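Local coordinates for protein 3-hexulose-6-phosphate isomerase (Methanocaldococcus jannaschii, PDB 1JEO) that catalyses the interconversion of 3-hexulose 6-phosphate and fructose 6-phosphate, an isomerisation on the route to ribose 5-phosphate, at residues 7-12 / 135-140; 15-20 / 151-156; 44-49 / 70-75; 62-67 / 170-175; 86-91 / 100-105. All blocks are in the same frame, centred on the assembly; numbering follows the deposited sequence.

In the fold
The five contacts show how chemistry follows place in an alpha/beta fold. Contacts 3 and 5 share the parallel sheet of the SIS domain: strands 43-46 and 85-89 are neighbours in it and bond through Phe-44 O and Ile-87 N, 2.8 Å apart. Contact 3, partly buried, joins strands by backbone bonds and aromatic rings, whereas contact 5, buried, lays a helix on the sheet with aliphatic tips alone. Contact 2, also buried, packs aromatic and aliphatic groups on helix 144-164, and its Leu-154 touches Ile-89 of contact 5. Contact 1, about 16 Å from contact 2 between centres, is a small, apolar surface contact. Contact 4, partly buried, adds charge and carbonyl oxygens at helix ends.

Contact 1: 7-12 / 135-140; sequences LDIVSN and KKSKYL
Ile-9 carries this contact, reaching from helix 5-15 into the bend of the loop 135-140. From CB the side chain forks. CG2, anti to the backbone N, is 3.6 Å from Lys-135 O and touches the methyl CD1 of Leu-140 at 4.0 Å; Lys-135 CB is a looser neighbour of Ile-9 CG2. The other branch starts with CG1, anti to the carbonyl carbon (chi1 -74°), and ends at CD1, which comes to 3.5 Å from Ser-137 OG and 3.8 Å from Ser-137 CB, in van der Waals contact with the serine side chain. Ile-9 and Leu-140 run antiparallel past one another, while Val-10 crosses Leu-140 at about a right angle, its CG2 4.0 Å from Leu-140 CD1. An alanine in place of Ile-9 would probably open a gap between helix and loop and leave Ser-137 without its apolar neighbour. The carbonyl of Lys-135 is held by the hydroxyl of Thr-145, at the start of helix 144-164. Leu-140 also touches Thr-145 and Val-10 touches Glu-148, so the N-terminal helix 5-15 meets both this surface loop and the helix that follows it.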
# COMPACT_ATOMS: atom_id res chain seq x y z
N LEU A 7 16.92 7.97 15.21
CA LEU A 7 15.79 7.39 15.95
C LEU A 7 14.70 8.45 16.17
O LEU A 7 13.51 8.13 16.12
CB LEU A 7 16.26 6.80 17.29
CG LEU A 7 15.26 6.01 18.14
CD1 LEU A 7 14.75 4.77 17.40
CD2 LEU A 7 15.91 5.60 19.43
N ASP A 8 15.12 9.70 16.36
CA ASP A 8 14.21 10.83 16.55
C ASP A 8 13.45 11.16 15.27
O ASP A 8 12.28 11.52 15.31
CB ASP A 8 14.95 12.08 17.04
CG ASP A 8 15.33 12.01 18.52
OD1 ASP A 8 16.22 12.79 18.93
OD2 ASP A 8 14.75 11.19 19.27
N ILE A 9 14.14 11.01 14.13
CA ILE A 9 13.55 11.27 12.81
C ILE A 9 12.50 10.19 12.52
O ILE A 9 11.38 10.52 12.12
CB ILE A 9 14.65 11.36 11.71
CG1 ILE A 9 15.37 12.71 11.85
CG2 ILE A 9 14.05 11.23 10.28
CD1 ILE A 9 16.69 12.79 11.13
N VAL A 10 12.84 8.93 12.82
CA VAL A 10 11.92 7.81 12.61
C VAL A 10 10.69 7.96 13.53
O VAL A 10 9.57 7.80 13.06
CB VAL A 10 12.61 6.42 12.83
CG1 VAL A 10 11.60 5.29 12.67
CG2 VAL A 10 13.74 6.22 11.82
N SER A 11 10.92 8.32 14.79
CA SER A 11 9.83 8.52 15.77
C SER A 11 8.84 9.61 15.36
O SER A 11 7.63 9.44 15.50
CB SER A 11 10.39 8.84 17.16
OG SER A 11 11.06 7.73 17.72
N ASN A 12 9.37 10.72 14.82
CA ASN A 12 8.54 11.83 14.37
C ASN A 12 7.82 11.54 13.05
O ASN A 12 6.75 12.10 12.79
CB ASN A 12 9.36 13.13 14.28
CG ASN A 12 9.71 13.70 15.64
OD1 ASN A 12 8.85 13.82 16.52
ND2 ASN A 12 10.97 14.05 15.82
N LYS A 135 10.37 12.84 6.67
CA LYS A 135 11.65 13.53 6.79
C LYS A 135 12.80 12.57 6.45
O LYS A 135 12.85 11.44 6.94
CB LYS A 135 11.82 14.08 8.21
CG LYS A 135 12.68 15.34 8.33
CD LYS A 135 11.94 16.58 7.83
CE LYS A 135 12.81 17.82 7.95
NZ LYS A 135 12.10 19.04 7.46
N LYS A 136 13.67 13.01 5.54
CA LYS A 136 14.84 12.26 5.10
C LYS A 136 16.06 12.76 5.88
O LYS A 136 16.02 13.84 6.47
CB LYS A 136 15.10 12.48 3.61
CG LYS A 136 14.15 11.77 2.65
CD LYS A 136 14.47 12.12 1.19
CE LYS A 136 15.83 11.58 0.73
NZ LYS A 136 16.10 11.86 -0.71
N SER A 137 17.14 11.98 5.84
CA SER A 137 18.38 12.33 6.53
C SER A 137 19.59 11.81 5.76
O SER A 137 19.46 10.99 4.85
CB SER A 137 18.37 11.72 7.93
OG SER A 137 19.24 12.43 8.78
N LYS A 138 20.78 12.26 6.16
CA LYS A 138 22.05 11.85 5.55
C LYS A 138 22.31 10.35 5.76
O LYS A 138 22.77 9.67 4.85
CB LYS A 138 23.19 12.67 6.15
CG LYS A 138 24.55 12.51 5.47
CD LYS A 138 25.61 13.29 6.21
CE LYS A 138 26.95 13.21 5.50
NZ LYS A 138 28.01 13.92 6.26
N TYR A 139 21.96 9.86 6.94
CA TYR A 139 22.16 8.45 7.29
C TYR A 139 20.92 7.56 7.17
O TYR A 139 20.95 6.37 7.51
CB TYR A 139 22.86 8.35 8.65
CG TYR A 139 24.23 9.01 8.64
CD1 TYR A 139 24.51 10.12 9.45
CD2 TYR A 139 25.24 8.56 7.75
CE1 TYR A 139 25.78 10.79 9.38
CE2 TYR A 139 26.50 9.20 7.67
CZ TYR A 139 26.76 10.31 8.49
OH TYR A 139 27.98 10.94 8.40
N LEU A 140 19.85 8.14 6.63
CA LEU A 140 18.58 7.46 6.33
C LEU A 140 18.29 8.01 4.91
O LEU A 140 17.35 8.80 4.71
CB LEU A 140 17.48 7.87 7.32
CG LEU A 140 17.57 7.41 8.79
CD1 LEU A 140 16.54 8.14 9.63
CD2 LEU A 140 17.42 5.90 8.91

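Contact 2: 15-20 / 151-156; sequences LILKKF and LIFLDL
Leu-17 and Phe-20 pack against one side of helix 144-164, joining the N-terminal helical region to the alpha/beta SIS domain that this helix belongs to. The aliphatic part of the contact is centred on Leu-17. Its two methyls divide the work: CD1 lies 3.8 Å from Ile-152 CG2 and 4.1 Å from Leu-156 CD1, bridging two residues one helical turn apart, while CD2 settles 3.9 Å from Phe-153 CB, beside the root of the phenyl ring. Leu-17 and Ile-152 meet at about a right angle.

The aromatic part is a pair of phenyl rings, Phe-20 and Phe-153, whose planes are inclined at 41° with centroids 4.7 Å apart. This is an oblique meeting, neither a stack nor an edge-to-face pair. Phe-153 CG, anti to its backbone N (chi1 172°), is turned to the side of Phe-20, and CD1 of the Phe-153 ring is near both Leu-17 CD2 and the Phe-20 ring. Around the pair, Ile-130 of strand 128-130 touches both rings, Leu-132 adds to Leu-17 and Phe-20, and Leu-30 and Leu-33 of helix 24-39 meet Phe-20 and Phe-153 respectively. At the heart of the aromatic pair a single atom, Phe-153 CE1, stands over the centre of the Phe-20 ring, 3.6 Å above its plane.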
# COMPACT_ATOMS: atom_id res chain seq x y z
N LEU A 15 4.60 9.66 13.77
CA LEU A 15 3.59 10.58 14.30
C LEU A 15 2.77 11.29 13.22
O LEU A 15 1.65 11.73 13.47
CB LEU A 15 4.22 11.60 15.26
CG LEU A 15 4.81 11.08 16.58
CD1 LEU A 15 5.41 12.25 17.35
CD2 LEU A 15 3.77 10.35 17.44
N ILE A 16 3.32 11.33 12.00
CA ILE A 16 2.67 11.94 10.83
C ILE A 16 1.42 11.12 10.44
O ILE A 16 0.46 11.66 9.88
CB ILE A 16 3.71 12.06 9.64
CG1 ILE A 16 4.73 13.16 9.96
CG2 ILE A 16 3.04 12.29 8.28
CD1 ILE A 16 5.90 13.27 8.99
N LEU A 17 1.41 9.84 10.83
CA LEU A 17 0.29 8.94 10.54
C LEU A 17 -0.97 9.22 11.37
O LEU A 17 -2.05 8.69 11.08
CB LEU A 17 0.72 7.48 10.70
CG LEU A 17 1.83 7.00 9.75
CD1 LEU A 17 2.26 5.59 10.11
CD2 LEU A 17 1.36 7.05 8.30
N LYS A 18 -0.84 10.11 12.36
CA LYS A 18 -1.94 10.53 13.24
C LYS A 18 -3.03 11.27 12.46
O LYS A 18 -4.21 11.20 12.81
CB LYS A 18 -1.41 11.40 14.40
CG LYS A 18 -2.39 11.59 15.55
CD LYS A 18 -1.79 12.44 16.67
CE LYS A 18 -2.81 12.67 17.79
NZ LYS A 18 -2.26 13.47 18.92
N LYS A 19 -2.63 11.91 11.35
CA LYS A 19 -3.53 12.68 10.47
C LYS A 19 -4.68 11.83 9.93
O LYS A 19 -5.79 12.33 9.72
CB LYS A 19 -2.78 13.24 9.27
CG LYS A 19 -1.67 14.24 9.56
CD LYS A 19 -1.02 14.77 8.27
CE LYS A 19 -0.43 13.66 7.39
NZ LYS A 19 0.34 14.18 6.22
N PHE A 20 -4.41 10.54 9.71
CA PHE A 20 -5.40 9.59 9.18
C PHE A 20 -6.54 9.25 10.14
O PHE A 20 -7.53 8.63 9.74
CB PHE A 20 -4.70 8.31 8.70
CG PHE A 20 -3.83 8.51 7.49
CD1 PHE A 20 -2.44 8.65 7.64
CD2 PHE A 20 -4.39 8.59 6.20
CE1 PHE A 20 -1.60 8.86 6.51
CE2 PHE A 20 -3.58 8.80 5.06
CZ PHE A 20 -2.17 8.94 5.22
N LEU A 151 5.22 0.76 5.55
CA LEU A 151 4.97 -0.57 6.14
C LEU A 151 4.05 -0.41 7.34
O LEU A 151 3.05 -1.13 7.46
CB LEU A 151 6.27 -1.26 6.59
CG LEU A 151 6.16 -2.63 7.28
CD1 LEU A 151 5.56 -3.67 6.34
CD2 LEU A 151 7.53 -3.10 7.78
N ILE A 152 4.35 0.58 8.19
CA ILE A 152 3.56 0.86 9.38
C ILE A 152 2.14 1.31 9.00
O ILE A 152 1.18 0.79 9.55
CB ILE A 152 4.30 1.84 10.34
CG1 ILE A 152 5.53 1.12 10.90
CG2 ILE A 152 3.39 2.29 11.50
CD1 ILE A 152 6.55 1.98 11.61
N PHE A 153 2.03 2.16 7.98
CA PHE A 153 0.73 2.65 7.47
C PHE A 153 -0.12 1.48 6.97
O PHE A 153 -1.30 1.37 7.31
CB PHE A 153 0.93 3.68 6.34
CG PHE A 153 -0.35 4.09 5.63
CD1 PHE A 153 -1.34 4.84 6.30
CD2 PHE A 153 -0.59 3.69 4.30
CE1 PHE A 153 -2.56 5.18 5.66
CE2 PHE A 153 -1.80 4.02 3.64
CZ PHE A 153 -2.79 4.77 4.32
N LEU A 154 0.50 0.61 6.16
CA LEU A 154 -0.17 -0.55 5.59
C LEU A 154 -0.62 -1.57 6.63
O LEU A 154 -1.65 -2.22 6.44
CB LEU A 154 0.67 -1.18 4.48
CG LEU A 154 0.77 -0.30 3.23
CD1 LEU A 154 1.80 -0.87 2.29
CD2 LEU A 154 -0.58 -0.13 2.54
N ASP A 155 0.10 -1.65 7.74
CA ASP A 155 -0.27 -2.55 8.84
C ASP A 155 -1.42 -1.93 9.63
O ASP A 155 -2.25 -2.65 10.18
CB ASP A 155 0.93 -2.85 9.75
CG ASP A 155 1.94 -3.81 9.12
OD1 ASP A 155 1.55 -4.66 8.29
OD2 ASP A 155 3.12 -3.74 9.50
N LEU A 156 -1.49 -0.59 9.63
CA LEU A 156 -2.57 0.14 10.31
C LEU A 156 -3.86 0.03 9.49
O LEU A 156 -4.95 0.05 10.06
CB LEU A 156 -2.21 1.62 10.55
CG LEU A 156 -1.09 1.99 11.52
CD1 LEU A 156 -0.92 3.50 11.55
CD2 LEU A 156 -1.36 1.47 12.91

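Contact 3: 44-49 / 70-75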
# COMPACT_ATOMS: atom_id res chain seq x y z
N PHE A 44 -4.45 -6.19 -6.61
CA PHE A 44 -3.08 -6.30 -7.13
C PHE A 44 -2.15 -5.26 -6.52
O PHE A 44 -2.48 -4.08 -6.47
CB PHE A 44 -3.07 -6.15 -8.65
CG PHE A 44 -3.72 -7.29 -9.39
CD1 PHE A 44 -5.13 -7.38 -9.46
CD2 PHE A 44 -2.94 -8.25 -10.04
CE1 PHE A 44 -5.75 -8.43 -10.18
CE2 PHE A 44 -3.55 -9.31 -10.76
CZ PHE A 44 -4.95 -9.40 -10.83
N ILE A 45 -1.00 -5.72 -6.04
CA ILE A 45 -0.01 -4.83 -5.43
C ILE A 45 1.29 -4.90 -6.25
O ILE A 45 1.68 -5.97 -6.72
CB ILE A 45 0.34 -5.23 -3.95
CG1 ILE A 45 -0.90 -5.65 -3.14
CG2 ILE A 45 1.12 -4.10 -3.26
CD1 ILE A 45 -1.91 -4.59 -2.84
N PHE A 46 1.95 -3.75 -6.41
CA PHE A 46 3.22 -3.67 -7.12
C PHE A 46 4.12 -2.56 -6.59
O PHE A 46 3.65 -1.51 -6.14
CB PHE A 46 3.04 -3.51 -8.65
CG PHE A 46 4.34 -3.64 -9.44
CD1 PHE A 46 5.08 -4.85 -9.43
CD2 PHE A 46 4.85 -2.54 -10.17
CE1 PHE A 46 6.31 -4.97 -10.13
CE2 PHE A 46 6.08 -2.65 -10.88
CZ PHE A 46 6.81 -3.87 -10.85
N GLY A 47 5.42 -2.81 -6.71
CA GLY A 47 6.45 -1.89 -6.30
C GLY A 47 7.77 -2.52 -6.70
O GLY A 47 7.85 -3.74 -6.89
N VAL A 48 8.81 -1.70 -6.80
CA VAL A 48 10.15 -2.14 -7.18
C VAL A 48 11.07 -1.99 -5.96
O VAL A 48 10.83 -1.14 -5.11
CB VAL A 48 10.68 -1.30 -8.40
CG1 VAL A 48 12.14 -1.59 -8.71
CG2 VAL A 48 9.84 -1.60 -9.64
N GLY A 49 12.09 -2.85 -5.89
CA GLY A 49 13.07 -2.81 -4.81
C GLY A 49 12.49 -2.95 -3.41
O GLY A 49 11.60 -3.78 -3.20
N TYR A 70 -2.92 -10.38 -4.78
CA TYR A 70 -1.82 -10.80 -5.65
C TYR A 70 -0.73 -9.74 -5.74
O TYR A 70 -0.98 -8.55 -5.55
CB TYR A 70 -2.32 -11.08 -7.08
CG TYR A 70 -3.33 -12.20 -7.20
CD1 TYR A 70 -4.70 -11.92 -7.39
CD2 TYR A 70 -2.93 -13.55 -7.05
CE1 TYR A 70 -5.66 -12.97 -7.43
CE2 TYR A 70 -3.89 -14.61 -7.09
CZ TYR A 70 -5.25 -14.30 -7.28
OH TYR A 70 -6.18 -15.31 -7.31
N PHE A 71 0.50 -10.20 -5.96
CA PHE A 71 1.62 -9.29 -6.17
C PHE A 71 2.01 -9.48 -7.63
O PHE A 71 2.24 -10.61 -8.07
CB PHE A 71 2.81 -9.59 -5.24
CG PHE A 71 3.83 -8.48 -5.23
CD1 PHE A 71 3.64 -7.35 -4.42
CD2 PHE A 71 4.97 -8.53 -6.07
CE1 PHE A 71 4.56 -6.26 -4.45
CE2 PHE A 71 5.89 -7.46 -6.12
CZ PHE A 71 5.69 -6.32 -5.31
N VAL A 72 2.07 -8.37 -8.37
CA VAL A 72 2.42 -8.38 -9.80
C VAL A 72 3.88 -8.82 -9.99
O VAL A 72 4.78 -8.32 -9.32
CB VAL A 72 2.18 -6.98 -10.44
CG1 VAL A 72 2.47 -6.99 -11.94
CG2 VAL A 72 0.76 -6.50 -10.18
N GLY A 73 4.09 -9.79 -10.88
CA GLY A 73 5.43 -10.29 -11.13
C GLY A 73 5.63 -11.72 -10.66
O GLY A 73 6.54 -12.40 -11.12
N GLU A 74 4.74 -12.18 -9.77
CA GLU A 74 4.85 -13.53 -9.22
C GLU A 74 4.11 -14.63 -9.98
O GLU A 74 3.16 -14.36 -10.70
CB GLU A 74 4.55 -13.53 -7.72
CG GLU A 74 5.55 -12.64 -6.98
CD GLU A 74 5.59 -12.85 -5.49
OE1 GLU A 74 6.60 -12.45 -4.88
OE2 GLU A 74 4.63 -13.40 -4.92
N THR A 75 4.60 -15.86 -9.82
CA THR A 75 4.12 -17.06 -10.49
C THR A 75 2.64 -17.23 -10.86
O THR A 75 2.31 -17.35 -12.04
CB THR A 75 4.60 -18.33 -9.73
OG1 THR A 75 5.99 -18.20 -9.42
CG2 THR A 75 4.41 -19.59 -10.58
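Phe-71 and Ile-45 meet ring to carbonyl. Phe-71 CG is anti to the backbone N (chi1 -167°), and its ring lies with one face under Ile-45 O, which is 3.3 Å from CD1, toward the rim; Gly-47 O approaches the edge of the same ring, 3.7 Å from CZ. Ile-45 O also accepts from Val-72 N at 2.9 Å, so one oxygen is both bonded and covered by a ring. The matching bond runs from Ile-45 N to Tyr-70 O, likewise 2.9 Å. Phe-46 CG, also anti to its N, is carried toward Val-72; the ring crosses that side chain at about a right angle, with Phe-46 CD1 3.7 Å from Val-72 CB. On the other face of the sheet from Ile-45 and Phe-71, Phe-44 and Tyr-70 both have CG anti to the carbonyl carbon (chi1 -68° and -62°) and meet obliquely, Tyr-70 CD1 over one face of the Phe-44 ring. Replacing Phe-71 by an alanine would probably uncover Ile-45 O and open a gap beside Gly-47. Strands 43-46 and 69-71, joined by helix 49-64, form a right-handed beta-alpha-beta unit; Gly-47 lies close to Ser-51, an inferred substrate-binding residue, consistent with the sugar-phosphate pocket at the strand ends of SIS domains.

Contact 4: 62-67 / 170-175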
# COMPACT_ATOMS: atom_id res chain seq x y z
N LEU A 62 -3.28 -9.18 3.30
CA LEU A 62 -4.62 -9.07 2.72
C LEU A 62 -5.17 -10.46 2.40
O LEU A 62 -6.37 -10.72 2.56
CB LEU A 62 -4.61 -8.23 1.44
CG LEU A 62 -4.63 -6.71 1.54
CD1 LEU A 62 -4.59 -6.14 0.14
CD2 LEU A 62 -5.89 -6.23 2.28
N MET A 63 -4.26 -11.35 2.01
CA MET A 63 -4.57 -12.74 1.71
C MET A 63 -4.98 -13.44 3.01
O MET A 63 -5.95 -14.19 3.02
CB MET A 63 -3.35 -13.40 1.06
CG MET A 63 -3.48 -14.87 0.67
SD MET A 63 -3.14 -16.02 2.02
CE MET A 63 -4.63 -16.85 1.96
N HIS A 64 -4.26 -13.14 4.10
CA HIS A 64 -4.52 -13.71 5.43
C HIS A 64 -5.93 -13.40 5.93
O HIS A 64 -6.53 -14.21 6.65
CB HIS A 64 -3.51 -13.19 6.45
CG HIS A 64 -2.12 -13.74 6.29
ND1 HIS A 64 -1.85 -14.91 5.62
CD2 HIS A 64 -0.93 -13.28 6.74
CE1 HIS A 64 -0.56 -15.15 5.67
NE2 HIS A 64 0.03 -14.18 6.34
N LEU A 65 -6.46 -12.25 5.51
CA LEU A 65 -7.80 -11.81 5.88
C LEU A 65 -8.92 -12.34 4.98
O LEU A 65 -10.10 -12.09 5.24
CB LEU A 65 -7.86 -10.28 5.95
CG LEU A 65 -6.95 -9.54 6.94
CD1 LEU A 65 -7.34 -8.07 6.94
CD2 LEU A 65 -7.05 -10.11 8.34
N GLY A 66 -8.55 -13.07 3.92
CA GLY A 66 -9.54 -13.65 3.03
C GLY A 66 -9.77 -13.02 1.67
O GLY A 66 -10.60 -13.50 0.91
N PHE A 67 -9.05 -11.94 1.37
CA PHE A 67 -9.18 -11.26 0.08
C PHE A 67 -8.37 -11.99 -0.99
O PHE A 67 -7.44 -12.72 -0.66
CB PHE A 67 -8.66 -9.82 0.19
CG PHE A 67 -9.45 -8.95 1.12
CD1 PHE A 67 -9.00 -8.71 2.43
CD2 PHE A 67 -10.67 -8.37 0.71
CE1 PHE A 67 -9.74 -7.90 3.33
CE2 PHE A 67 -11.43 -7.56 1.58
CZ PHE A 67 -10.96 -7.32 2.90
N SER A 170 -7.54 -15.57 14.52
CA SER A 170 -7.88 -16.92 14.05
C SER A 170 -8.07 -17.02 12.54
O SER A 170 -7.84 -18.08 11.95
CB SER A 170 -9.12 -17.44 14.78
OG SER A 170 -10.27 -16.67 14.47
N GLU A 171 -8.48 -15.91 11.92
CA GLU A 171 -8.68 -15.83 10.47
C GLU A 171 -7.34 -15.91 9.75
O GLU A 171 -7.23 -16.54 8.70
CB GLU A 171 -9.39 -14.52 10.09
CG GLU A 171 -10.85 -14.42 10.52
CD GLU A 171 -11.76 -15.42 9.81
OE1 GLU A 171 -12.45 -16.18 10.51
OE2 GLU A 171 -11.77 -15.44 8.56
N ILE A 172 -6.33 -15.31 10.37
CA ILE A 172 -4.97 -15.29 9.85
C ILE A 172 -4.30 -16.66 9.93
O ILE A 172 -3.75 -17.12 8.93
CB ILE A 172 -4.11 -14.19 10.56
CG1 ILE A 172 -4.70 -12.81 10.24
CG2 ILE A 172 -2.63 -14.27 10.13
CD1 ILE A 172 -4.12 -11.68 11.03
N ILE A 173 -4.43 -17.34 11.09
CA ILE A 173 -3.83 -18.67 11.31
C ILE A 173 -4.41 -19.71 10.33
O ILE A 173 -3.68 -20.57 9.84
CB ILE A 173 -4.07 -19.22 12.76
CG1 ILE A 173 -3.87 -18.14 13.84
CG2 ILE A 173 -3.16 -20.43 13.04
CD1 ILE A 173 -2.45 -17.71 14.10
N LYS A 174 -5.70 -19.57 10.04
CA LYS A 174 -6.44 -20.46 9.13
C LYS A 174 -5.90 -20.42 7.69
O LYS A 174 -5.82 -21.46 7.03
CB LYS A 174 -7.94 -20.10 9.16
CG LYS A 174 -8.89 -20.92 8.27
CD LYS A 174 -9.00 -22.38 8.70
CE LYS A 174 -9.97 -23.15 7.82
NZ LYS A 174 -10.11 -24.56 8.28
N ARG A 175 -5.48 -19.24 7.25
CA ARG A 175 -4.99 -19.04 5.89
C ARG A 175 -3.47 -18.87 5.73
O ARG A 175 -2.97 -18.79 4.61
CB ARG A 175 -5.71 -17.85 5.26
CG ARG A 175 -7.18 -18.09 5.00
CD ARG A 175 -7.83 -16.85 4.46
NE ARG A 175 -9.29 -16.94 4.52
CZ ARG A 175 -10.04 -16.45 5.50
NH1 ARG A 175 -9.49 -15.81 6.53
NH2 ARG A 175 -11.36 -16.58 5.44
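The guanidinium of Arg-175 lies with one face against Gly-66, whose CA is 3.6 Å above its plane and offset toward the rim; Leu-65 C is over the same face. At the edge, near the plane, NH1 points to His-64 O in a weak hydrogen bond of 3.4 Å. NH1 also makes a salt bridge with Glu-171 OE2 at 3.1 Å, the carboxylate being met from above its own plane, and NH2 adds a weak bond to the same oxygen. The charge is thus shared between an acid one turn back and a carbonyl of the neighbouring helix end. The imidazole of His-64 has Arg-175 O near its plane at the edge, while Ile-172 CG2 approaches obliquely, 3.9 Å from His-64 CG. Helix 49-64 ends in a Schellman motif at Gly-66, whose positive phi would jam a CB against the preceding carbonyl O; a CB would be tight against Arg-175 CZ too. Leu-65 and Ile-172 run alongside in the same direction, Leu-65 CD2 4.1 Å from Ile-172 CG1. Leu-65 also touches Ile-161 and Met-162 of helix 144-164. Met-63, its chain bent at chi2 and chi3 (124°), brings CE to 3.6 Å from Arg-175 CB, on the aliphatic part of the arginine.

Contact 5: 86-91 / 100-105; sequences LILISG and TVAKKA
Leu-86 lays its CD2 methyl over the helix 96-106, 3.6 Å from Ala-105 CB and 4.0 Å from Val-101 CG1, two residues one turn apart. Leu-88, two residues on and on the same face of the strand, divides its methyls: CD1 meets Ala-102 CB at 3.8 Å, while CD2 stands more loosely by Val-101 CG1 at 4.3 Å. The two leucines direct their CG atoms differently, anti to the backbone N in Leu-86 (chi1 176°) and anti to the carbonyl carbon in Leu-88 (chi1 -62°). Val-101 CG1 touches both, with the small CB atoms of Ala-102 and Ala-105 completing the helix side. The axes of segments 86-89 and 100-105 approach to 10.1 Å, at 160° between their N-to-C directions. Strand 85-89, helix 96-106 and strand 112-115 make up a beta-alpha-beta unit. Just beyond the strand, Ser-90 and Gly-91, inferred to bind substrate, both hydrogen-bond a citrate that probably came from the crystallisation liquor. The helix touches Phe-46 of strand 43-46 through Val-101 and Ile-112 of strand 112-115 through Ala-105, so it runs along the sheet over strand 85-89 and reaches both neighbouring strands.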
# COMPACT_ATOMS: atom_id res chain seq x y z
N LEU A 86 -5.69 -1.92 -8.23
CA LEU A 86 -4.23 -1.91 -8.28
C LEU A 86 -3.69 -0.87 -7.29
O LEU A 86 -4.14 0.28 -7.29
CB LEU A 86 -3.70 -1.61 -9.69
CG LEU A 86 -2.18 -1.48 -9.87
CD1 LEU A 86 -1.46 -2.82 -9.69
CD2 LEU A 86 -1.87 -0.90 -11.23
N ILE A 87 -2.78 -1.30 -6.43
CA ILE A 87 -2.15 -0.42 -5.45
C ILE A 87 -0.66 -0.37 -5.79
O ILE A 87 0.01 -1.40 -5.88
CB ILE A 87 -2.39 -0.91 -3.98
CG1 ILE A 87 -3.89 -0.87 -3.64
CG2 ILE A 87 -1.60 -0.05 -2.98
CD1 ILE A 87 -4.29 -1.58 -2.36
N LEU A 88 -0.17 0.85 -6.04
CA LEU A 88 1.23 1.08 -6.39
C LEU A 88 1.96 1.79 -5.27
O LEU A 88 1.43 2.72 -4.67
CB LEU A 88 1.33 1.89 -7.69
CG LEU A 88 0.75 1.22 -8.94
CD1 LEU A 88 0.68 2.19 -10.09
CD2 LEU A 88 1.56 -0.01 -9.34
N ILE A 89 3.14 1.27 -4.92
CA ILE A 89 3.97 1.84 -3.86
C ILE A 89 5.29 2.26 -4.49
O ILE A 89 6.02 1.42 -5.02
CB ILE A 89 4.19 0.81 -2.69
CG1 ILE A 89 2.83 0.41 -2.09
CG2 ILE A 89 5.05 1.42 -1.57
CD1 ILE A 89 2.84 -0.89 -1.37
N SER A 90 5.57 3.56 -4.45
CA SER A 90 6.79 4.12 -5.01
C SER A 90 7.23 5.39 -4.28
O SER A 90 6.42 6.28 -4.06
CB SER A 90 6.59 4.43 -6.50
OG SER A 90 7.77 4.98 -7.07
N GLY A 91 8.52 5.47 -3.96
CA GLY A 91 9.07 6.63 -3.26
C GLY A 91 8.99 7.93 -4.05
O GLY A 91 8.28 8.85 -3.65
N THR A 100 4.88 1.57 -16.25
CA THR A 100 4.50 0.57 -17.26
C THR A 100 3.25 -0.19 -16.78
O THR A 100 2.29 -0.34 -17.54
CB THR A 100 5.68 -0.43 -17.50
OG1 THR A 100 6.79 0.27 -18.07
CG2 THR A 100 5.29 -1.57 -18.43
N VAL A 101 3.27 -0.60 -15.51
CA VAL A 101 2.16 -1.33 -14.88
C VAL A 101 0.94 -0.41 -14.73
O VAL A 101 -0.19 -0.85 -14.97
CB VAL A 101 2.62 -1.95 -13.51
CG1 VAL A 101 1.45 -2.58 -12.75
CG2 VAL A 101 3.68 -3.02 -13.77
N ALA A 102 1.19 0.87 -14.42
CA ALA A 102 0.13 1.87 -14.27
C ALA A 102 -0.59 2.15 -15.59
O ALA A 102 -1.82 2.23 -15.62
CB ALA A 102 0.71 3.17 -13.72
N LYS A 103 0.18 2.24 -16.68
CA LYS A 103 -0.33 2.48 -18.03
C LYS A 103 -1.22 1.34 -18.53
O LYS A 103 -2.28 1.58 -19.11
CB LYS A 103 0.82 2.67 -19.03
CG LYS A 103 1.50 4.02 -18.98
CD LYS A 103 2.75 4.05 -19.84
CE LYS A 103 3.49 5.37 -19.70
NZ LYS A 103 4.76 5.39 -20.49
N LYS A 104 -0.80 0.10 -18.26
CA LYS A 104 -1.54 -1.08 -18.67
C LYS A 104 -2.84 -1.30 -17.90
O LYS A 104 -3.84 -1.73 -18.47
CB LYS A 104 -0.65 -2.32 -18.62
CG LYS A 104 0.29 -2.41 -19.82
CD LYS A 104 1.05 -3.71 -19.84
CE LYS A 104 1.68 -3.98 -21.19
NZ LYS A 104 0.69 -4.31 -22.26
N ALA A 105 -2.84 -0.91 -16.62
CA ALA A 105 -4.02 -1.02 -15.77
C ALA A 105 -5.03 0.07 -16.10
O ALA A 105 -6.23 -0.17 -16.06
CB ALA A 105 -3.62 -0.93 -14.32